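Local structure of putative lipoprotein (Campylobacter jejuni subsp. jejuni, 2G5G) at residues A[20-25]-A[261-266]; A[34-39]-A[61-66]; A[45-50]-A[246-251]; A[225-230]-A[252-257]. The protein binds haem in a cofacial arrangement linked to its dimerisation, and probably takes part in bacterial haem transport. One frame throughout, in Å; residues are numbered along the deposited sequence.

How the contacts relate
Contacts 1 and 3 pair strands of one mixed sheet, and their centres lie 10 Å apart because strands 243-248 and 260-264 are sheet neighbours: Leu262 N lies 3.0 Å from Asn247 O, a probable hydrogen bond. Contact 2 packs two helices against that sheet, where Ile63 CD1 comes 3.8 Å from Leu47 CD2 of contact 3. Contact 4 joins the loop after helix 221-224 to the loop between strands 243-248 and 260-264; its centre is 9 Å from that of contact 3 and 20 Å from that of contact 2, which it does not touch. No residue of the haem pocket belongs to these contacts; in contact 3 the Glu49 side chain is about 12 Å from a bound haem.

Contact 1 of 4, residues A[20-25]-A[261-266]; sequences YILDTH and VLIYKG
Tyr20 lays one face of its ring over Ile263, and residues 261-266 cover more of its surface than of any other residue in this antiparallel strand pair. Ile263 CB stands 4.1 Å from the Tyr20 ring centroid and 17° off the ring normal, the geometry of a CH-pi contact, although CB is shifted from the centre toward the rim. With chi1 at 63°, Tyr20 CG takes the crowded position between the backbone N and the carbonyl carbon, and the ring beyond it ends close to the partner strand. Ile263 CD1 touches both Tyr20 OH, at 3.7 Å, and Leu22 CD1, at 3.5 Å. Past the end of the strand, Thr24 CG2 meets Val261 CG1 at 3.8 Å. Four backbone hydrogen bonds hold Tyr20 with Ile263 and Leu22 with Val261, both hydrogen-bonded pairs. The non-hydrogen-bonded pair Ile21 and Leu262 lies between them, and its side chains run side by side toward the other face, with Ile21 CG1 3.9 Å from Leu262 CG.

Ile21 and Leu262 are buried, whereas Tyr20, Leu22 and Ile263 on the opposite face are partly exposed. That looser side ends at solvent-exposed Lys265, whose bent chain brings CE to 3.5 Å from Tyr20 CD2, at the ring edge and in its plane; its NZ makes a weak hydrogen bond to Asn16 O.

Strand 19-23 is flanked by strand 28-29, while strand 260-264 passes the sheet on to parallel strand 243-248. Met35 of helix 32-39 packs on both Ile21 and Leu262, and Phe32 on Ile21, so the first and last strands of the chain pair beneath that helix.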
# COMPACT_ATOMS: atom_id res chain seq x y z
N TYR A 20 32.31 -13.66 13.89
CA TYR A 20 33.32 -12.78 14.45
C TYR A 20 32.88 -11.33 14.22
O TYR A 20 31.82 -11.06 13.64
CB TYR A 20 34.73 -13.09 13.90
CG TYR A 20 34.88 -12.87 12.40
CD1 TYR A 20 35.37 -11.66 11.90
CD2 TYR A 20 34.58 -13.88 11.49
CE1 TYR A 20 35.53 -11.45 10.54
CE2 TYR A 20 34.72 -13.68 10.12
CZ TYR A 20 35.21 -12.48 9.66
OH TYR A 20 35.34 -12.27 8.32
N ILE A 21 33.68 -10.41 14.72
CA ILE A 21 33.34 -8.98 14.69
C ILE A 21 34.49 -8.20 14.09
O ILE A 21 35.63 -8.40 14.51
CB ILE A 21 33.13 -8.44 16.11
CG1 ILE A 21 32.04 -9.24 16.84
CG2 ILE A 21 32.81 -6.90 16.10
CD1 ILE A 21 32.08 -9.05 18.33
N LEU A 22 34.20 -7.31 13.16
CA LEU A 22 35.16 -6.35 12.69
C LEU A 22 34.78 -4.95 13.16
O LEU A 22 33.64 -4.57 13.06
CB LEU A 22 35.18 -6.30 11.16
CG LEU A 22 35.75 -7.48 10.38
CD1 LEU A 22 35.57 -7.16 8.90
CD2 LEU A 22 37.24 -7.66 10.70
N ASP A 23 35.77 -4.22 13.64
CA ASP A 23 35.75 -2.77 13.68
C ASP A 23 35.79 -2.33 12.19
O ASP A 23 36.75 -2.67 11.47
CB ASP A 23 37.01 -2.32 14.41
CG ASP A 23 37.11 -0.81 14.56
OD1 ASP A 23 36.69 -0.07 13.66
OD2 ASP A 23 37.67 -0.37 15.57
N THR A 24 34.77 -1.62 11.71
CA THR A 24 34.76 -1.27 10.27
C THR A 24 35.73 -0.12 9.90
O THR A 24 36.02 0.09 8.72
CB THR A 24 33.35 -0.85 9.78
OG1 THR A 24 32.97 0.35 10.47
CG2 THR A 24 32.31 -1.97 9.94
N HIS A 25 36.21 0.61 10.89
CA HIS A 25 37.09 1.75 10.62
C HIS A 25 38.50 1.24 10.24
O HIS A 25 39.16 1.78 9.34
CB HIS A 25 37.16 2.67 11.84
CG HIS A 25 35.83 3.27 12.23
ND1 HIS A 25 35.68 4.59 12.58
CD2 HIS A 25 34.58 2.73 12.28
CE1 HIS A 25 34.41 4.84 12.85
NE2 HIS A 25 33.73 3.73 12.68
N VAL A 261 30.73 -4.71 12.61
CA VAL A 261 29.87 -5.60 11.87
C VAL A 261 30.11 -7.01 12.39
O VAL A 261 31.25 -7.40 12.66
CB VAL A 261 30.01 -5.41 10.30
CG1 VAL A 261 31.44 -5.64 9.85
CG2 VAL A 261 29.01 -6.27 9.54
N LEU A 262 29.02 -7.73 12.60
CA LEU A 262 29.11 -9.13 12.98
C LEU A 262 29.01 -9.93 11.73
O LEU A 262 28.11 -9.72 10.92
CB LEU A 262 27.99 -9.52 13.96
CG LEU A 262 28.42 -9.33 15.41
CD1 LEU A 262 28.33 -7.82 15.71
CD2 LEU A 262 27.48 -10.12 16.37
N ILE A 263 29.95 -10.85 11.56
CA ILE A 263 30.07 -11.62 10.32
C ILE A 263 29.91 -13.08 10.71
O ILE A 263 30.60 -13.55 11.61
CB ILE A 263 31.44 -11.38 9.62
CG1 ILE A 263 31.55 -9.92 9.16
CG2 ILE A 263 31.59 -12.33 8.40
CD1 ILE A 263 32.95 -9.50 8.76
N TYR A 264 29.00 -13.76 10.03
CA TYR A 264 28.59 -15.12 10.40
C TYR A 264 29.20 -16.18 9.47
O TYR A 264 29.35 -15.94 8.28
CB TYR A 264 27.06 -15.24 10.40
CG TYR A 264 26.38 -14.29 11.35
CD1 TYR A 264 25.85 -13.08 10.90
CD2 TYR A 264 26.29 -14.59 12.71
CE1 TYR A 264 25.25 -12.19 11.78
CE2 TYR A 264 25.67 -13.70 13.61
CZ TYR A 264 25.15 -12.51 13.13
OH TYR A 264 24.55 -11.62 14.00
N LYS A 265 29.54 -17.33 10.04
CA LYS A 265 30.14 -18.45 9.27
C LYS A 265 29.07 -19.29 8.55
O LYS A 265 28.14 -19.80 9.18
CB LYS A 265 30.99 -19.34 10.18
CG LYS A 265 32.46 -18.88 10.37
CD LYS A 265 32.63 -17.40 10.75
CE LYS A 265 33.65 -17.23 11.89
NZ LYS A 265 34.97 -17.92 11.69
N GLY A 266 29.20 -19.41 7.22
CA GLY A 266 30.29 -18.75 6.48
C GLY A 266 31.41 -19.68 6.04
O GLY A 266 31.63 -19.88 4.84

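Contact 2 of 4, residues A[34-39]-A[61-66]; sequences DMILEL and VMIFNA
Ile36, Met35 and Leu39 meet Ile63 and Ala66, and none of the side chains that touch across 34-39 and 61-66 is flat. A ring does come in from Phe32, one turn earlier on the first helix, which touches Ile63 and Ala66. The planar group that Ile36 approaches is a backbone one: its CD1 lies 4.2 Å from Ile63 O. The ring of Phe64 belongs to the other side of its helix, where it touches Phe126 and Val130 of helix 124-131.

The aliphatic contacts are spread out. Ile36 CD1 comes to 3.8 Å from Ala66 CB, with CG1 nearly as close. Ile63 is approached on two branches: Met35, a selenomethionine, brings CE to 4.1 Å from Ile63 CG1, while Leu39 CD1 reaches Ile63 CG2 at the same separation, both side chains crossing that of Ile63 at about a right angle. Met35 CG is anti to the backbone N (chi1 -178°), and the chain bends at the selenium to present CE.

No hydrogen bond joins the segments. Their axes approach to 10.7 Å at a signed crossing angle of -58°, and the buried surface is modest. Tyr260 and Leu262 lie against Met35: two crossed helices packed on the same face of a central sheet, as in layered alpha/beta folds.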
# COMPACT_ATOMS: atom_id res chain seq x y z
N ASP A 34 35.67 -6.85 23.92
CA ASP A 34 36.22 -5.54 23.50
C ASP A 34 35.21 -4.66 22.72
O ASP A 34 35.22 -3.44 22.89
CB ASP A 34 37.51 -5.70 22.68
CG ASP A 34 38.71 -6.11 23.55
OD1 ASP A 34 38.57 -6.28 24.79
OD2 ASP A 34 39.79 -6.25 22.99
N MSE A 35 34.35 -5.25 21.91
CA MSE A 35 33.27 -4.47 21.26
C MSE A 35 32.32 -3.90 22.34
O MSE A 35 31.99 -2.71 22.32
CB MSE A 35 32.47 -5.27 20.24
CG MSE A 35 31.40 -4.44 19.56
SE MSE A 35 30.11 -5.43 18.58
CE MSE A 35 29.27 -6.54 19.98
N ILE A 36 31.91 -4.74 23.28
CA ILE A 36 31.07 -4.29 24.40
C ILE A 36 31.66 -3.10 25.16
O ILE A 36 30.95 -2.13 25.42
CB ILE A 36 30.73 -5.47 25.37
CG1 ILE A 36 29.91 -6.57 24.64
CG2 ILE A 36 30.06 -4.96 26.66
CD1 ILE A 36 28.55 -6.15 24.10
N LEU A 37 32.94 -3.17 25.51
CA LEU A 37 33.58 -2.08 26.25
C LEU A 37 33.49 -0.78 25.45
O LEU A 37 33.26 0.29 26.01
CB LEU A 37 35.05 -2.42 26.59
CG LEU A 37 35.30 -3.67 27.45
CD1 LEU A 37 36.81 -3.89 27.67
CD2 LEU A 37 34.56 -3.58 28.77
N GLU A 38 33.61 -0.87 24.13
CA GLU A 38 33.45 0.32 23.29
C GLU A 38 32.01 0.80 23.21
O GLU A 38 31.75 2.00 23.31
CB GLU A 38 34.01 0.09 21.88
CG GLU A 38 35.48 -0.34 21.87
CD GLU A 38 36.37 0.64 22.58
OE1 GLU A 38 36.19 1.86 22.44
OE2 GLU A 38 37.28 0.20 23.31
N LEU A 39 31.06 -0.13 23.05
CA LEU A 39 29.64 0.24 22.95
C LEU A 39 29.13 0.93 24.20
O LEU A 39 28.28 1.82 24.13
CB LEU A 39 28.76 -1.00 22.70
CG LEU A 39 28.97 -1.80 21.40
CD1 LEU A 39 27.88 -2.80 21.28
CD2 LEU A 39 28.96 -0.87 20.17
N VAL A 61 20.29 -10.79 21.62
CA VAL A 61 20.22 -11.21 23.03
C VAL A 61 21.59 -11.17 23.70
O VAL A 61 21.72 -10.67 24.81
CB VAL A 61 19.50 -12.61 23.18
CG1 VAL A 61 19.65 -13.18 24.60
CG2 VAL A 61 18.06 -12.51 22.76
N MSE A 62 22.62 -11.65 23.00
CA MSE A 62 23.97 -11.66 23.53
C MSE A 62 24.48 -10.25 23.80
O MSE A 62 25.07 -9.98 24.86
CB MSE A 62 24.92 -12.36 22.55
CG MSE A 62 24.64 -13.86 22.42
SE MSE A 62 25.79 -14.64 21.01
CE MSE A 62 27.49 -13.92 21.58
N ILE A 63 24.29 -9.37 22.83
CA ILE A 63 24.77 -7.98 22.97
C ILE A 63 23.94 -7.30 24.08
O ILE A 63 24.50 -6.70 24.99
CB ILE A 63 24.60 -7.20 21.65
CG1 ILE A 63 25.46 -7.82 20.54
CG2 ILE A 63 24.96 -5.68 21.88
CD1 ILE A 63 25.06 -7.34 19.12
N PHE A 64 22.62 -7.37 23.99
CA PHE A 64 21.80 -6.76 25.06
C PHE A 64 22.24 -7.24 26.45
O PHE A 64 22.51 -6.43 27.33
CB PHE A 64 20.29 -6.93 24.84
CG PHE A 64 19.43 -6.38 25.97
CD1 PHE A 64 18.86 -7.25 26.89
CD2 PHE A 64 19.25 -5.00 26.14
CE1 PHE A 64 18.09 -6.77 27.95
CE2 PHE A 64 18.48 -4.51 27.21
CZ PHE A 64 17.89 -5.40 28.11
N ASN A 65 22.31 -8.55 26.64
CA ASN A 65 22.67 -9.11 27.94
C ASN A 65 23.99 -8.55 28.45
O ASN A 65 24.10 -8.27 29.65
CB ASN A 65 22.79 -10.64 27.89
CG ASN A 65 21.43 -11.36 27.99
OD1 ASN A 65 20.37 -10.78 28.17
ND2 ASN A 65 21.50 -12.67 27.87
N ALA A 66 25.01 -8.42 27.59
CA ALA A 66 26.31 -7.98 28.11
C ALA A 66 26.25 -6.50 28.51
O ALA A 66 26.88 -6.06 29.50
CB ALA A 66 27.43 -8.22 27.09

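Contact 3 of 4, residues A[45-50]-A[246-251]; sequences ILLGEK and VNLSYG
Leu47 and Gly48 pair with Val246 and Asn247 as parallel strands, with axes 14° apart and 4.6 Å distant at their closest, joined by hydrogen bonds from Val246 N to Leu46 O, from Gly48 N to Val246 O and from Leu248 N to Gly48 O. The first of these is short, Val246 N to Leu46 O measuring 2.7 Å.

On the face formed by Leu47, Val246 and Leu248, one methyl makes most of the side-chain contact: Leu47 CD2 is 3.7 Å from Leu248 CD2 and 4.0 Å from Val246 CG1. Leu248 also packs tightly against the backbone, its CG being 3.2 Å from Gly48 O. Gln60 and Ile63 of helix 54-73 also touch Leu47, so this face of the sheet packs against that helix. Asn247, on the opposite face, sends its ND2 to a hydrogen bond with Ser221 OG.

Past the strand ends, Lys50 stretches over one face of the Tyr250 ring. Its CD lies 3.6 Å from the ring centroid, a CH-pi contact, and the bend at the last torsion (chi4 -84°) sets NZ 4.4 Å from the same centroid and 17° off the ring normal, a cation-pi geometry.

Lys50 NZ also forms salt bridges with Asp52 and Glu53, so its ammonium group is probably stabilised by two carboxylates and a pi face together. The chemistry therefore changes along the contact, from backbone bonding and aliphatic packing in the buried sheet to charge and pi interactions at its more exposed end.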
# COMPACT_ATOMS: atom_id res chain seq x y z
N ILE A 45 23.15 3.41 20.72
CA ILE A 45 23.71 2.26 20.03
C ILE A 45 22.66 1.82 19.04
O ILE A 45 21.55 1.46 19.42
CB ILE A 45 24.05 1.09 21.01
CG1 ILE A 45 25.14 1.51 22.00
CG2 ILE A 45 24.51 -0.16 20.23
CD1 ILE A 45 25.04 0.82 23.37
N LEU A 46 22.98 1.89 17.75
CA LEU A 46 22.08 1.35 16.74
C LEU A 46 22.46 -0.08 16.36
O LEU A 46 23.62 -0.33 16.06
CB LEU A 46 22.00 2.22 15.49
CG LEU A 46 21.48 3.64 15.60
CD1 LEU A 46 22.58 4.50 16.11
CD2 LEU A 46 21.07 4.13 14.20
N LEU A 47 21.48 -0.99 16.38
CA LEU A 47 21.70 -2.43 16.08
C LEU A 47 20.84 -2.78 14.88
O LEU A 47 19.58 -2.81 14.97
CB LEU A 47 21.25 -3.30 17.25
CG LEU A 47 22.06 -4.51 17.70
CD1 LEU A 47 21.22 -5.52 18.49
CD2 LEU A 47 23.04 -5.17 16.70
N GLY A 48 21.50 -3.02 13.75
CA GLY A 48 20.83 -3.29 12.49
C GLY A 48 20.67 -4.79 12.29
O GLY A 48 21.61 -5.54 12.52
N GLU A 49 19.48 -5.18 11.84
CA GLU A 49 19.13 -6.59 11.66
C GLU A 49 18.45 -6.85 10.30
O GLU A 49 17.95 -5.92 9.65
CB GLU A 49 18.22 -7.07 12.80
CG GLU A 49 16.82 -6.43 12.76
CD GLU A 49 15.69 -7.31 13.37
OE1 GLU A 49 15.97 -8.32 14.03
OE2 GLU A 49 14.53 -6.96 13.15
N LYS A 50 18.45 -8.11 9.90
CA LYS A 50 17.55 -8.60 8.86
C LYS A 50 16.37 -9.26 9.63
O LYS A 50 16.60 -10.16 10.44
CB LYS A 50 18.29 -9.63 8.00
CG LYS A 50 17.48 -10.16 6.79
CD LYS A 50 18.35 -11.14 5.98
CE LYS A 50 17.55 -11.77 4.84
NZ LYS A 50 16.78 -12.96 5.32
N VAL A 246 26.10 -0.80 15.04
CA VAL A 246 26.52 -2.19 14.94
C VAL A 246 25.59 -2.89 13.99
O VAL A 246 24.37 -2.95 14.21
CB VAL A 246 26.46 -2.93 16.28
CG1 VAL A 246 26.90 -4.44 16.10
CG2 VAL A 246 27.37 -2.27 17.32
N ASN A 247 26.13 -3.45 12.91
CA ASN A 247 25.25 -4.09 11.93
C ASN A 247 25.47 -5.59 12.00
O ASN A 247 26.61 -6.04 12.10
CB ASN A 247 25.46 -3.60 10.49
CG ASN A 247 24.33 -4.08 9.55
OD1 ASN A 247 24.56 -4.46 8.39
ND2 ASN A 247 23.13 -4.08 10.06
N LEU A 248 24.37 -6.33 11.96
CA LEU A 248 24.41 -7.80 11.90
C LEU A 248 24.38 -8.16 10.41
O LEU A 248 23.39 -7.91 9.73
CB LEU A 248 23.20 -8.38 12.67
CG LEU A 248 23.09 -7.85 14.12
CD1 LEU A 248 21.78 -8.37 14.78
CD2 LEU A 248 24.34 -8.18 14.95
N SER A 249 25.49 -8.68 9.89
CA SER A 249 25.59 -8.79 8.42
C SER A 249 24.69 -9.86 7.82
O SER A 249 24.32 -10.84 8.47
CB SER A 249 27.03 -9.00 7.93
OG SER A 249 27.59 -10.20 8.43
N TYR A 250 24.31 -9.61 6.58
CA TYR A 250 23.70 -10.61 5.71
C TYR A 250 24.07 -10.23 4.28
O TYR A 250 23.93 -9.08 3.88
CB TYR A 250 22.17 -10.65 5.87
CG TYR A 250 21.55 -11.73 5.01
CD1 TYR A 250 21.39 -13.03 5.49
CD2 TYR A 250 21.16 -11.45 3.69
CE1 TYR A 250 20.83 -14.03 4.67
CE2 TYR A 250 20.61 -12.44 2.87
CZ TYR A 250 20.45 -13.72 3.37
OH TYR A 250 19.91 -14.68 2.55
N GLY A 251 24.54 -11.19 3.49
CA GLY A 251 24.99 -10.87 2.13
C GLY A 251 26.20 -9.94 2.14
O GLY A 251 27.09 -10.09 2.96

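Contact 4 of 4, residues A[225-230]-A[252-257]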
# COMPACT_ATOMS: atom_id res chain seq x y z
N SER A 225 21.88 2.18 8.84
CA SER A 225 22.98 2.54 7.96
C SER A 225 23.43 3.99 8.15
O SER A 225 22.64 4.93 8.02
CB SER A 225 22.59 2.33 6.49
OG SER A 225 23.55 2.97 5.66
N LYS A 226 24.72 4.17 8.39
CA LYS A 226 25.30 5.48 8.44
C LYS A 226 25.25 6.22 7.10
O LYS A 226 25.42 7.42 7.08
CB LYS A 226 26.75 5.37 8.89
CG LYS A 226 26.89 4.96 10.38
CD LYS A 226 28.32 4.58 10.66
CE LYS A 226 29.25 5.77 10.64
NZ LYS A 226 30.66 5.37 10.88
N LYS A 227 25.11 5.49 5.99
CA LYS A 227 25.08 6.09 4.64
C LYS A 227 23.74 6.73 4.26
O LYS A 227 23.71 7.75 3.59
CB LYS A 227 25.39 5.03 3.60
CG LYS A 227 26.78 4.39 3.72
CD LYS A 227 26.91 3.20 2.79
CE LYS A 227 26.98 3.60 1.31
NZ LYS A 227 27.00 2.33 0.47
N ILE A 228 22.63 6.12 4.69
CA ILE A 228 21.30 6.52 4.20
C ILE A 228 20.25 6.66 5.32
O ILE A 228 19.12 7.07 5.05
CB ILE A 228 20.74 5.48 3.21
CG1 ILE A 228 20.67 4.10 3.89
CG2 ILE A 228 21.58 5.48 1.89
CD1 ILE A 228 20.08 2.99 3.06
N GLY A 229 20.61 6.26 6.55
CA GLY A 229 19.60 6.08 7.61
C GLY A 229 19.60 7.05 8.78
O GLY A 229 20.07 8.19 8.70
N ILE A 230 19.07 6.55 9.88
CA ILE A 230 18.99 7.29 11.14
C ILE A 230 20.22 8.14 11.55
O ILE A 230 20.03 9.27 11.99
CB ILE A 230 18.59 6.35 12.30
CG1 ILE A 230 17.18 5.76 12.00
CG2 ILE A 230 18.67 7.10 13.69
CD1 ILE A 230 16.90 4.43 12.70
N GLU A 252 26.20 -8.97 1.22
CA GLU A 252 27.33 -8.05 1.05
C GLU A 252 27.49 -7.14 2.27
O GLU A 252 26.51 -6.82 2.94
CB GLU A 252 27.13 -7.16 -0.19
CG GLU A 252 27.04 -7.91 -1.55
CD GLU A 252 28.40 -8.42 -2.05
OE1 GLU A 252 29.36 -7.61 -2.14
OE2 GLU A 252 28.51 -9.64 -2.36
N ILE A 253 28.73 -6.73 2.51
CA ILE A 253 29.08 -5.87 3.64
C ILE A 253 29.68 -4.59 3.10
O ILE A 253 30.72 -4.61 2.42
CB ILE A 253 30.06 -6.58 4.59
CG1 ILE A 253 29.34 -7.78 5.25
CG2 ILE A 253 30.67 -5.61 5.64
CD1 ILE A 253 30.20 -8.60 6.14
N ASP A 254 29.01 -3.48 3.40
CA ASP A 254 29.57 -2.17 3.16
C ASP A 254 30.03 -1.63 4.50
O ASP A 254 29.22 -1.43 5.43
CB ASP A 254 28.52 -1.26 2.52
CG ASP A 254 29.08 0.08 2.07
OD1 ASP A 254 28.48 0.64 1.16
OD2 ASP A 254 30.11 0.57 2.58
N LEU A 255 31.34 -1.42 4.61
CA LEU A 255 31.97 -0.94 5.83
C LEU A 255 31.44 0.43 6.28
O LEU A 255 31.39 0.72 7.46
CB LEU A 255 33.48 -0.89 5.65
CG LEU A 255 34.22 -2.21 5.41
CD1 LEU A 255 35.65 -1.90 4.93
CD2 LEU A 255 34.19 -3.09 6.68
N LYS A 256 31.04 1.25 5.32
CA LYS A 256 30.52 2.57 5.59
C LYS A 256 29.16 2.58 6.29
O LYS A 256 28.72 3.64 6.75
CB LYS A 256 30.41 3.38 4.29
CG LYS A 256 31.73 3.55 3.54
CD LYS A 256 31.57 4.39 2.22
CE LYS A 256 30.80 3.64 1.08
NZ LYS A 256 31.32 2.23 0.76
N ASP A 257 28.47 1.43 6.31
CA ASP A 257 27.14 1.33 6.88
C ASP A 257 27.15 1.36 8.42
O ASP A 257 26.13 1.65 9.04
CB ASP A 257 26.45 0.04 6.43
CG ASP A 257 25.73 0.19 5.12
OD1 ASP A 257 25.40 1.32 4.74
OD2 ASP A 257 25.50 -0.85 4.46
O HOH W 1 32.02 3.32 8.81
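Ser225 OG is gripped from both loops: it donates to Asp257 OD1 at 2.6 Å, and accepts from Lys227 N at 3.0 Å and, weakly, from Ile228 N. The serine hydroxyl meets the Asp257 carboxylate from above its plane, 46° out of it. Beside it, Lys226 N bonds to Asp257 O at 3.0 Å, again from above the carbonyl plane.

Lys227 and Asp254 reach toward each other tip to tip as a salt bridge, although the modelled separation of NZ and OD1 is too short to be trusted as measured. The other oxygen, Asp254 OD2, takes Lys256 NZ on its syn side at 2.7 Å and Lys256 N on its anti side, from opposite faces of the carboxylate plane. The ammonium groups of Lys227 and Lys256 thus converge on one carboxylate, which probably offsets their repulsion. A water links Lys226 NZ to Leu255 O, and that lysine also forms a salt bridge with Asp259.

An ST turn at Ser225, just after helix 221-224, and an Asx turn at Asp254, leading into the 3-10 segment 255-257 of the connection between strands 243-248 and 260-264, are in this way tied together at the surface.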